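Local coordinates for Serine/threonine-protein acetyltransferase HopZ1a (Pseudomonas syringae pv. syringae, PDB 5KLP) that transfers acetyl groups from acetyl-CoA to serine, threonine and lysine residues of proteins, with inositol hexakisphosphate as cofactor, impairing host microtubules and immunity, at residues 218-229 with 247-255; 124-132 with 200-211. The protein carries 10 engineered substitutions. All coordinates share one frame; numbering follows the deposited sequence.

Contact 1 (218-229 with 247-255)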
loop_
_atom_site.group_PDB
_atom_site.type_symbol
_atom_site.label_atom_id
_atom_site.label_comp_id
_atom_site.label_asym_id
_atom_site.label_seq_id
_atom_site.Cartn_x
_atom_site.Cartn_y
_atom_site.Cartn_z
ATOM N N THR A 218 -11.431 -11.462 -15.139
ATOM C CA THR A 218 -10.561 -12.499 -14.605
ATOM C C THR A 218 -9.311 -11.934 -13.921
ATOM O O THR A 218 -8.798 -10.881 -14.292
ATOM C CB THR A 218 -10.153 -13.497 -15.718
ATOM O OG1 THR A 218 -9.439 -14.599 -15.144
ATOM C CG2 THR A 218 -9.289 -12.820 -16.773
ATOM N N LEU A 219 -8.845 -12.659 -12.911
ATOM C CA LEU A 219 -7.616 -12.342 -12.177
ATOM C C LEU A 219 -6.694 -13.560 -12.141
ATOM O O LEU A 219 -7.082 -14.637 -11.670
ATOM C CB LEU A 219 -7.937 -11.884 -10.754
ATOM C CG LEU A 219 -6.717 -11.626 -9.849
ATOM C CD1 LEU A 219 -5.890 -10.441 -10.354
ATOM C CD2 LEU A 219 -7.122 -11.434 -8.381
ATOM N N SER A 220 -5.478 -13.399 -12.645
ATOM C CA SER A 220 -4.561 -14.526 -12.717
ATOM C C SER A 220 -4.270 -15.089 -11.318
ATOM O O SER A 220 -4.207 -14.341 -10.333
ATOM C CB SER A 220 -3.266 -14.120 -13.427
ATOM O OG SER A 220 -2.305 -15.157 -13.364
ATOM N N THR A 221 -4.161 -16.418 -11.261
ATOM C CA THR A 221 -3.844 -17.218 -10.066
ATOM C C THR A 221 -4.980 -17.289 -9.046
ATOM O O THR A 221 -4.858 -17.986 -8.036
ATOM C CB THR A 221 -2.579 -16.707 -9.309
ATOM O OG1 THR A 221 -2.905 -15.534 -8.550
ATOM C CG2 THR A 221 -1.420 -16.412 -10.267
ATOM N N GLU A 222 -6.089 -16.610 -9.317
ATOM C CA GLU A 222 -7.123 -16.473 -8.296
ATOM C C GLU A 222 -7.638 -17.812 -7.799
ATOM O O GLU A 222 -7.899 -17.969 -6.606
ATOM C CB GLU A 222 -8.296 -15.629 -8.794
ATOM C CG GLU A 222 -9.331 -15.391 -7.699
ATOM C CD GLU A 222 -10.487 -14.519 -8.143
ATOM O OE1 GLU A 222 -10.625 -14.279 -9.363
ATOM O OE2 GLU A 222 -11.246 -14.061 -7.262
ATOM N N SER A 223 -7.746 -18.780 -8.705
ATOM C CA SER A 223 -8.250 -20.107 -8.360
ATOM C C SER A 223 -7.473 -20.787 -7.221
ATOM O O SER A 223 -8.042 -21.605 -6.502
ATOM C CB SER A 223 -8.232 -21.006 -9.601
ATOM O OG SER A 223 -6.923 -21.111 -10.134
ATOM N N GLU A 224 -6.187 -20.476 -7.061
ATOM C CA GLU A 224 -5.411 -20.973 -5.909
ATOM C C GLU A 224 -5.090 -19.870 -4.886
ATOM O O GLU A 224 -4.994 -20.132 -3.686
ATOM C CB GLU A 224 -4.114 -21.647 -6.360
ATOM C CG GLU A 224 -3.249 -20.790 -7.254
ATOM C CD GLU A 224 -3.152 -21.343 -8.659
ATOM O OE1 GLU A 224 -3.829 -22.356 -8.949
ATOM O OE2 GLU A 224 -2.404 -20.762 -9.475
ATOM N N SER A 225 -4.894 -18.646 -5.367
ATOM C CA SER A 225 -4.360 -17.579 -4.525
ATOM C C SER A 225 -5.384 -17.050 -3.521
ATOM O O SER A 225 -5.033 -16.707 -2.393
ATOM C CB SER A 225 -3.844 -16.427 -5.397
ATOM O OG SER A 225 -3.176 -15.449 -4.611
ATOM N N ARG A 226 -6.646 -16.983 -3.934
ATOM C CA ARG A 226 -7.700 -16.438 -3.075
ATOM C C ARG A 226 -7.817 -17.233 -1.773
ATOM O O ARG A 226 -8.032 -16.666 -0.704
ATOM C CB ARG A 226 -9.032 -16.426 -3.829
ATOM C CG ARG A 226 -10.202 -15.846 -3.054
ATOM C CD ARG A 226 -11.356 -15.587 -4.009
ATOM N NE ARG A 226 -12.530 -15.076 -3.326
ATOM C CZ ARG A 226 -13.313 -14.113 -3.803
ATOM N NH1 ARG A 226 -13.040 -13.559 -4.983
ATOM N NH2 ARG A 226 -14.362 -13.707 -3.098
ATOM N N ALA A 227 -7.650 -18.551 -1.874
ATOM C CA ALA A 227 -7.740 -19.439 -0.717
ATOM C C ALA A 227 -6.610 -19.189 0.295
ATOM O O ALA A 227 -6.715 -19.583 1.455
ATOM C CB ALA A 227 -7.724 -20.917 -1.177
ATOM N N ARG A 228 -5.531 -18.545 -0.150
ATOM C CA ARG A 228 -4.384 -18.268 0.712
ATOM C C ARG A 228 -4.549 -16.967 1.516
ATOM O O ARG A 228 -3.729 -16.648 2.369
ATOM C CB ARG A 228 -3.101 -18.186 -0.133
ATOM C CG ARG A 228 -2.698 -19.500 -0.789
ATOM C CD ARG A 228 -1.654 -19.277 -1.888
ATOM N NE ARG A 228 -1.426 -20.492 -2.664
ATOM C CZ ARG A 228 -1.131 -20.526 -3.961
ATOM N NH1 ARG A 228 -1.017 -19.401 -4.655
ATOM N NH2 ARG A 228 -0.944 -21.693 -4.566
ATOM N N THR A 229 -5.609 -16.227 1.233
ATOM C CA THR A 229 -5.869 -14.952 1.903
ATOM C C THR A 229 -6.800 -15.173 3.080
ATOM O O THR A 229 -7.453 -16.218 3.183
ATOM C CB THR A 229 -6.513 -13.919 0.954
ATOM O OG1 THR A 229 -7.812 -14.380 0.569
ATOM C CG2 THR A 229 -5.657 -13.715 -0.306
ATOM N N ALA A 247 -16.338 -9.705 -7.147
ATOM C CA ALA A 247 -15.036 -9.120 -6.851
ATOM C C ALA A 247 -13.976 -10.203 -6.709
ATOM O O ALA A 247 -14.245 -11.279 -6.189
ATOM C CB ALA A 247 -15.100 -8.261 -5.586
ATOM N N HIS A 248 -12.780 -9.924 -7.213
ATOM C CA HIS A 248 -11.684 -10.871 -7.120
ATOM C C HIS A 248 -10.784 -10.579 -5.929
ATOM O O HIS A 248 -10.741 -9.456 -5.404
ATOM C CB HIS A 248 -10.849 -10.863 -8.405
ATOM C CG HIS A 248 -11.664 -10.997 -9.647
ATOM N ND1 HIS A 248 -12.058 -12.216 -10.150
ATOM C CD2 HIS A 248 -12.173 -10.061 -10.484
ATOM C CE1 HIS A 248 -12.767 -12.028 -11.249
ATOM N NE2 HIS A 248 -12.848 -10.728 -11.474
ATOM N N ALA A 249 -10.043 -11.600 -5.525
ATOM C CA ALA A 249 -9.059 -11.440 -4.475
ATOM C C ALA A 249 -7.911 -12.424 -4.658
ATOM O O ALA A 249 -8.102 -13.545 -5.133
ATOM C CB ALA A 249 -9.719 -11.620 -3.108
ATOM N N ALA A 250 -6.719 -12.006 -4.257
ATOM C CA ALA A 250 -5.554 -12.874 -4.310
ATOM C C ALA A 250 -4.526 -12.415 -3.299
ATOM O O ALA A 250 -4.594 -11.296 -2.773
ATOM C CB ALA A 250 -4.946 -12.893 -5.708
ATOM N N PHE A 251 -3.582 -13.300 -3.018
ATOM C CA PHE A 251 -2.490 -12.979 -2.122
ATOM C C PHE A 251 -1.403 -12.256 -2.891
ATOM O O PHE A 251 -1.095 -12.623 -4.033
ATOM C CB PHE A 251 -1.950 -14.246 -1.465
ATOM C CG PHE A 251 -0.796 -13.994 -0.555
ATOM C CD1 PHE A 251 -0.969 -13.261 0.602
ATOM C CD2 PHE A 251 0.458 -14.503 -0.848
ATOM C CE1 PHE A 251 0.095 -13.033 1.451
ATOM C CE2 PHE A 251 1.530 -14.276 0.002
ATOM C CZ PHE A 251 1.345 -13.537 1.146
ATOM N N GLY A 252 -0.840 -11.224 -2.267
ATOM C CA GLY A 252 0.114 -10.340 -2.922
ATOM C C GLY A 252 1.273 -11.019 -3.640
ATOM O O GLY A 252 1.547 -10.705 -4.797
ATOM N N ALA A 253 1.945 -11.954 -2.968
ATOM C CA ALA A 253 3.121 -12.607 -3.543
ATOM C C ALA A 253 2.803 -13.389 -4.813
ATOM O O ALA A 253 3.688 -13.604 -5.639
ATOM C CB ALA A 253 3.772 -13.529 -2.525
ATOM N N ASP A 254 1.550 -13.806 -4.976
ATOM C CA ASP A 254 1.161 -14.577 -6.155
ATOM C C ASP A 254 1.031 -13.734 -7.418
ATOM O O ASP A 254 1.240 -14.245 -8.512
ATOM C CB ASP A 254 -0.157 -15.320 -5.905
ATOM C CG ASP A 254 0.016 -16.501 -4.968
ATOM O OD1 ASP A 254 1.106 -17.109 -4.979
ATOM O OD2 ASP A 254 -0.921 -16.818 -4.212
ATOM N N VAL A 255 0.699 -12.453 -7.271
ATOM C CA VAL A 255 0.371 -11.632 -8.435
ATOM C C VAL A 255 1.121 -10.298 -8.539
ATOM O O VAL A 255 1.022 -9.617 -9.554
ATOM C CB VAL A 255 -1.143 -11.323 -8.482
ATOM C CG1 VAL A 255 -1.946 -12.608 -8.624
ATOM C CG2 VAL A 255 -1.573 -10.563 -7.244
HETATM O O HOH W 1 -16.437 -12.029 -4.478
#
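The outermost strand of the central mixed sheet, 248-251, is held here by the short helix 222-225 and the type II turn from Leu219 to Glu222, with Glu222 and Ser225 as the polar links. The side chains of Glu222 and His248 cross at about a right angle, carboxylate and ring planes 66° apart, and His248 ND1 donates to Glu222 OE1 on its syn side (2.6 Å). The other oxygen, Glu222 OE2, receives Ala249 N from above the carboxylate plane at 3.2 Å and also a salt bridge from Arg226 NH1, so three donors grip this one group. With CG anti to the backbone N (chi1 -178°) and the chain extended beyond, Arg226 runs alongside the strand, past Ala249 O, until NH1 reaches Ala247 O at 2.8 Å, lying in the carbonyl plane; a water joins Arg226 NH2 to the same carbonyl, and Glu235 forms a further salt bridge to NH2. At the far end Ser225 OG accepts from Phe251 N (2.7 Å) and donates to the anti lone pair of Asp254 OD2 (2.7 Å). Arg228 NH1 meets Asp254 OD2 from above the carboxylate plane at 2.6 Å, while Arg276 takes OD1; this pairing would probably stabilise the negative charge. Between these polar groups, Leu219 CD2 rests on Ala250 CB at 3.7 Å. Strand 175-179 pairs with 248-251. Side-chain carboxylate and hydroxyl groups thus take up backbone N-H groups of an edge strand, closing one margin of the sheet in this YopJ-family acetyltransferase, a family grouped with the CA-clan cysteine peptidases.

Contact 2 (124-132 with 200-211). With IHP (inositol hexakisphosphate), chain D.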
loop_
_atom_site.group_PDB
_atom_site.type_symbol
_atom_site.label_atom_id
_atom_site.label_comp_id
_atom_site.label_asym_id
_atom_site.label_seq_id
_atom_site.Cartn_x
_atom_site.Cartn_y
_atom_site.Cartn_z
ATOM N N HIS A 124 -5.903 2.650 5.713
ATOM C CA HIS A 124 -5.818 3.016 4.304
ATOM C C HIS A 124 -5.447 1.887 3.352
ATOM O O HIS A 124 -4.726 0.957 3.710
ATOM C CB HIS A 124 -4.808 4.148 4.148
ATOM C CG HIS A 124 -5.253 5.434 4.766
ATOM N ND1 HIS A 124 -5.376 5.603 6.128
ATOM C CD2 HIS A 124 -5.635 6.606 4.204
ATOM C CE1 HIS A 124 -5.797 6.830 6.382
ATOM N NE2 HIS A 124 -5.967 7.457 5.231
ATOM N N VAL A 125 -5.934 1.992 2.125
ATOM C CA VAL A 125 -5.490 1.117 1.051
ATOM C C VAL A 125 -5.162 1.974 -0.153
ATOM O O VAL A 125 -5.421 3.179 -0.155
ATOM C CB VAL A 125 -6.555 0.073 0.674
ATOM C CG1 VAL A 125 -6.853 -0.827 1.878
ATOM C CG2 VAL A 125 -7.816 0.774 0.170
HETATM N N MSE A 126 -4.574 1.347 -1.164
HETATM C CA MSE A 126 -4.224 2.008 -2.410
HETATM C C MSE A 126 -5.021 1.382 -3.533
HETATM O O MSE A 126 -5.059 0.150 -3.650
HETATM C CB MSE A 126 -2.725 1.881 -2.687
HETATM C CG MSE A 126 -2.201 2.785 -3.796
HETATM SE SE MSE A 126 -2.427 2.051 -5.585
HETATM C CE MSE A 126 -1.318 0.431 -5.381
ATOM N N ALA A 127 -5.653 2.211 -4.364
ATOM C CA ALA A 127 -6.317 1.677 -5.550
ATOM C C ALA A 127 -5.619 2.156 -6.808
ATOM O O ALA A 127 -5.369 3.353 -6.977
ATOM C CB ALA A 127 -7.795 2.063 -5.582
ATOM N N ASP A 128 -5.300 1.197 -7.672
ATOM C CA ASP A 128 -4.700 1.445 -8.975
ATOM C C ASP A 128 -5.781 1.271 -10.051
ATOM O O ASP A 128 -6.388 0.210 -10.154
ATOM C CB ASP A 128 -3.529 0.482 -9.200
ATOM C CG ASP A 128 -2.793 0.741 -10.507
ATOM O OD1 ASP A 128 -3.253 0.275 -11.568
ATOM O OD2 ASP A 128 -1.745 1.410 -10.475
ATOM N N VAL A 129 -6.030 2.315 -10.837
ATOM C CA VAL A 129 -7.217 2.366 -11.681
ATOM C C VAL A 129 -6.872 2.521 -13.160
ATOM O O VAL A 129 -5.906 3.191 -13.501
ATOM C CB VAL A 129 -8.146 3.548 -11.248
ATOM C CG1 VAL A 129 -9.371 3.683 -12.173
ATOM C CG2 VAL A 129 -8.575 3.391 -9.790
ATOM N N ARG A 130 -7.653 1.875 -14.025
ATOM C CA ARG A 130 -7.653 2.177 -15.452
ATOM C C ARG A 130 -9.054 2.501 -15.947
ATOM O O ARG A 130 -10.006 1.767 -15.662
ATOM C CB ARG A 130 -7.097 1.023 -16.290
ATOM C CG ARG A 130 -5.674 0.660 -15.996
ATOM C CD ARG A 130 -4.668 1.736 -16.406
ATOM N NE ARG A 130 -3.323 1.228 -16.160
ATOM C CZ ARG A 130 -2.752 1.181 -14.959
ATOM N NH1 ARG A 130 -3.393 1.647 -13.889
ATOM N NH2 ARG A 130 -1.535 0.674 -14.827
ATOM N N LEU A 131 -9.179 3.613 -16.663
ATOM C CA LEU A 131 -10.406 3.928 -17.389
ATOM C C LEU A 131 -10.312 3.285 -18.753
ATOM O O LEU A 131 -9.214 3.129 -19.283
ATOM C CB LEU A 131 -10.610 5.437 -17.515
ATOM C CG LEU A 131 -10.662 6.182 -16.181
ATOM C CD1 LEU A 131 -10.793 7.687 -16.407
ATOM C CD2 LEU A 131 -11.765 5.656 -15.273
ATOM N N HIS A 132 -11.451 2.881 -19.312
ATOM C CA HIS A 132 -11.454 2.148 -20.573
ATOM C C HIS A 132 -12.468 2.724 -21.564
ATOM O O HIS A 132 -13.511 3.248 -21.169
ATOM C CB HIS A 132 -11.755 0.666 -20.319
ATOM C CG HIS A 132 -10.721 -0.021 -19.480
ATOM N ND1 HIS A 132 -9.427 -0.229 -19.912
ATOM C CD2 HIS A 132 -10.782 -0.516 -18.224
ATOM C CE1 HIS A 132 -8.738 -0.831 -18.958
ATOM N NE2 HIS A 132 -9.537 -1.019 -17.923
ATOM N N ALA A 200 3.344 0.669 -7.832
ATOM C CA ALA A 200 2.369 0.352 -8.873
ATOM C C ALA A 200 2.706 1.117 -10.141
ATOM O O ALA A 200 2.546 0.618 -11.243
ATOM C CB ALA A 200 0.981 0.696 -8.416
ATOM N N HIS A 201 3.163 2.352 -9.957
ATOM C CA HIS A 201 3.618 3.177 -11.062
ATOM C C HIS A 201 4.883 2.597 -11.667
ATOM O O HIS A 201 4.980 2.455 -12.880
ATOM C CB HIS A 201 3.868 4.618 -10.592
ATOM C CG HIS A 201 4.300 5.542 -11.692
ATOM N ND1 HIS A 201 3.912 5.368 -13.004
ATOM C CD2 HIS A 201 5.093 6.639 -11.679
ATOM C CE1 HIS A 201 4.438 6.324 -13.750
ATOM N NE2 HIS A 201 5.161 7.107 -12.971
ATOM N N LYS A 202 5.854 2.252 -10.822
ATOM C CA LYS A 202 7.106 1.701 -11.330
ATOM C C LYS A 202 6.885 0.386 -12.074
ATOM O O LYS A 202 7.609 0.070 -13.014
ATOM C CB LYS A 202 8.123 1.468 -10.212
ATOM C CG LYS A 202 8.778 2.712 -9.659
ATOM C CD LYS A 202 9.909 2.334 -8.701
ATOM C CE LYS A 202 10.809 3.534 -8.385
ATOM N NZ LYS A 202 10.582 4.159 -7.074
ATOM N N ASN A 203 5.860 -0.353 -11.675
ATOM C CA ASN A 203 5.549 -1.627 -12.312
ATOM C C ASN A 203 4.265 -1.528 -13.128
ATOM O O ASN A 203 3.473 -2.462 -13.171
ATOM C CB ASN A 203 5.436 -2.722 -11.249
ATOM C CG ASN A 203 6.752 -2.942 -10.501
ATOM O OD1 ASN A 203 7.619 -3.680 -10.961
ATOM N ND2 ASN A 203 6.907 -2.286 -9.356
ATOM N N ALA A 204 4.078 -0.389 -13.786
ATOM C CA ALA A 204 2.827 -0.106 -14.485
ATOM C C ALA A 204 2.508 -1.160 -15.556
ATOM O O ALA A 204 1.340 -1.456 -15.813
ATOM C CB ALA A 204 2.868 1.290 -15.098
ATOM N N ALA A 205 3.543 -1.729 -16.170
ATOM C CA ALA A 205 3.339 -2.709 -17.238
ATOM C C ALA A 205 2.683 -3.963 -16.664
ATOM O O ALA A 205 1.743 -4.512 -17.248
ATOM C CB ALA A 205 4.669 -3.054 -17.945
ATOM N N GLN A 206 3.158 -4.402 -15.505
ATOM C CA GLN A 206 2.590 -5.585 -14.882
ATOM C C GLN A 206 1.178 -5.291 -14.389
ATOM O O GLN A 206 0.300 -6.156 -14.455
ATOM C CB GLN A 206 3.471 -6.069 -13.734
ATOM C CG GLN A 206 4.950 -5.969 -14.060
ATOM C CD GLN A 206 5.829 -6.529 -12.969
ATOM O OE1 GLN A 206 5.463 -7.497 -12.297
ATOM N NE2 GLN A 206 6.994 -5.919 -12.778
ATOM N N PHE A 207 0.946 -4.073 -13.911
ATOM C CA PHE A 207 -0.402 -3.714 -13.493
ATOM C C PHE A 207 -1.322 -3.628 -14.711
ATOM O O PHE A 207 -2.475 -4.063 -14.645
ATOM C CB PHE A 207 -0.405 -2.399 -12.697
ATOM C CG PHE A 207 -0.245 -2.592 -11.205
ATOM C CD1 PHE A 207 0.961 -3.000 -10.666
ATOM C CD2 PHE A 207 -1.308 -2.361 -10.341
ATOM C CE1 PHE A 207 1.099 -3.194 -9.290
ATOM C CE2 PHE A 207 -1.169 -2.535 -8.965
ATOM C CZ PHE A 207 0.032 -2.956 -8.445
ATOM N N ASP A 208 -0.800 -3.098 -15.821
ATOM C CA ASP A 208 -1.548 -3.020 -17.077
ATOM C C ASP A 208 -2.089 -4.382 -17.474
ATOM O O ASP A 208 -3.222 -4.507 -17.932
ATOM C CB ASP A 208 -0.678 -2.490 -18.215
ATOM C CG ASP A 208 -0.458 -0.990 -18.134
ATOM O OD1 ASP A 208 -1.143 -0.320 -17.338
ATOM O OD2 ASP A 208 0.408 -0.483 -18.874
ATOM N N ASP A 209 -1.258 -5.401 -17.302
ATOM C CA ASP A 209 -1.647 -6.749 -17.673
ATOM C C ASP A 209 -2.761 -7.260 -16.758
ATOM O O ASP A 209 -3.687 -7.928 -17.218
ATOM C CB ASP A 209 -0.450 -7.686 -17.628
ATOM C CG ASP A 209 -0.694 -8.957 -18.407
ATOM O OD1 ASP A 209 -1.066 -8.850 -19.598
ATOM O OD2 ASP A 209 -0.533 -10.049 -17.826
ATOM N N ILE A 210 -2.682 -6.942 -15.468
ATOM C CA ILE A 210 -3.732 -7.357 -14.550
ATOM C C ILE A 210 -5.036 -6.651 -14.904
ATOM O O ILE A 210 -6.100 -7.268 -14.918
ATOM C CB ILE A 210 -3.357 -7.077 -13.101
ATOM C CG1 ILE A 210 -2.101 -7.863 -12.724
ATOM C CG2 ILE A 210 -4.503 -7.453 -12.160
ATOM C CD1 ILE A 210 -1.650 -7.571 -11.317
ATOM N N HIS A 211 -4.944 -5.366 -15.239
ATOM C CA HIS A 211 -6.119 -4.618 -15.674
ATOM C C HIS A 211 -6.740 -5.217 -16.949
ATOM O O HIS A 211 -7.965 -5.348 -17.050
ATOM C CB HIS A 211 -5.757 -3.142 -15.888
ATOM C CG HIS A 211 -5.691 -2.349 -14.615
ATOM N ND1 HIS A 211 -6.820 -1.955 -13.928
ATOM C CD2 HIS A 211 -4.636 -1.874 -13.911
ATOM C CE1 HIS A 211 -6.465 -1.277 -12.849
ATOM N NE2 HIS A 211 -5.144 -1.211 -12.815
HETATM C C1 IHP D . 14.444 5.386 -3.961
HETATM C C2 IHP D . 13.390 4.519 -3.134
HETATM C C3 IHP D . 13.809 3.577 -1.942
HETATM C C4 IHP D . 15.390 3.484 -1.713
HETATM C C5 IHP D . 16.304 3.868 -2.861
HETATM C C6 IHP D . 15.860 5.266 -3.269
HETATM O O11 IHP D . 14.444 5.101 -5.238
HETATM P P1 IHP D . 14.158 6.077 -6.592
HETATM O O21 IHP D . 13.357 5.296 -7.633
HETATM O O31 IHP D . 15.491 6.491 -7.223
HETATM O O41 IHP D . 13.390 7.355 -6.303
HETATM O O12 IHP D . 12.461 3.894 -3.934
HETATM P P2 IHP D . 10.857 4.372 -3.765
HETATM O O22 IHP D . 10.727 5.877 -4.081
HETATM O O32 IHP D . 9.867 3.601 -4.645
HETATM O O42 IHP D . 10.456 4.230 -2.276
HETATM O O13 IHP D . 13.314 2.434 -2.210
HETATM P P3 IHP D . 12.194 1.397 -1.494
HETATM O O23 IHP D . 10.768 1.903 -1.275
HETATM O O33 IHP D . 12.205 0.422 -2.669
HETATM O O43 IHP D . 12.690 0.731 -0.214
HETATM O O14 IHP D . 15.754 2.287 -1.231
HETATM P P4 IHP D . 16.014 2.011 0.346
HETATM O O24 IHP D . 14.701 1.835 1.111
HETATM O O34 IHP D . 16.912 0.778 0.575
HETATM O O44 IHP D . 16.750 3.201 0.989
HETATM O O15 IHP D . 16.445 2.965 -3.845
HETATM P P5 IHP D . 17.899 2.130 -4.153
HETATM O O25 IHP D . 18.882 2.304 -2.990
HETATM O O35 IHP D . 17.636 0.607 -4.317
HETATM O O45 IHP D . 18.599 2.624 -5.423
HETATM O O16 IHP D . 16.795 5.856 -4.012
HETATM P P6 IHP D . 17.149 7.452 -3.977
HETATM O O26 IHP D . 17.029 7.991 -2.553
HETATM O O36 IHP D . 18.576 7.720 -4.489
HETATM O O46 IHP D . 16.194 8.240 -4.880
HETATM O O HOH W 2 0.062 0.746 -12.242
#
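Arg130 lies over the imidazole of His211, its CG above the centre of the ring in a CH-pi contact (3.4 Å to the centroid). The chain, bent at chi2 (-68°), then folds back so that the guanidinium lies with one face over His211 CD2, at the side of the ring, the two planes 33° apart. From there it turns its NE and NH2 side-on to Asp208, both donating to OD1, at 2.9 Å and 2.7 Å; guanidinium and carboxylate stand almost perpendicular. In the ring plane, His211 NE2 donates to the anti lone pair of Asp128 OD1 (2.7 Å), and ND1 is hydrogen-bonded to Thr138 OG1, so that both ring nitrogens are bonded and the rotation of the imidazole is fixed. Asp128 OD1 has a weak bond from Arg130 NH1 besides, whereas OD2 is paired with Arg107 and, through a water, with Ala200 O and Arg130 NH2. Phe207 brings CD2 to within 3.4 Å of Asp128 CG, and the selenomethionine Met126 touches Ala200 CB with CE. Lys202 points the other way, its NZ donating to inositol hexakisphosphate. Helix 204-211 thereby packs across strand 125-130 at -68° through a largely buried salt-bridge network of Asp128, Arg130 and Asp208, a helix-on-sheet layer of the acetyltransferase core.

Both contacts bear on the same mixed sheet, contact 1 at its outermost strand 248-251 and contact 2 at the interior strand 125-130, with centres about 16 Å apart. Helix 204-215, which starts in contact 2, is followed in the chain by helix 222-225 of contact 1, and Ile210 marks the meeting: its CG2 lies 3.8 Å from Leu219 CD1 and its CD1 3.8 Å from Val255 O. The active-site residue Glu143 is at a similar distance from both, its side chain about 9 Å from those of Thr229 and Met126. Ligand ties differ: contact 2 reaches inositol hexakisphosphate through Lys202, while in contact 1 the Phe251 side chain lies about 10 Å from that of the CoA-binding residue Ser266.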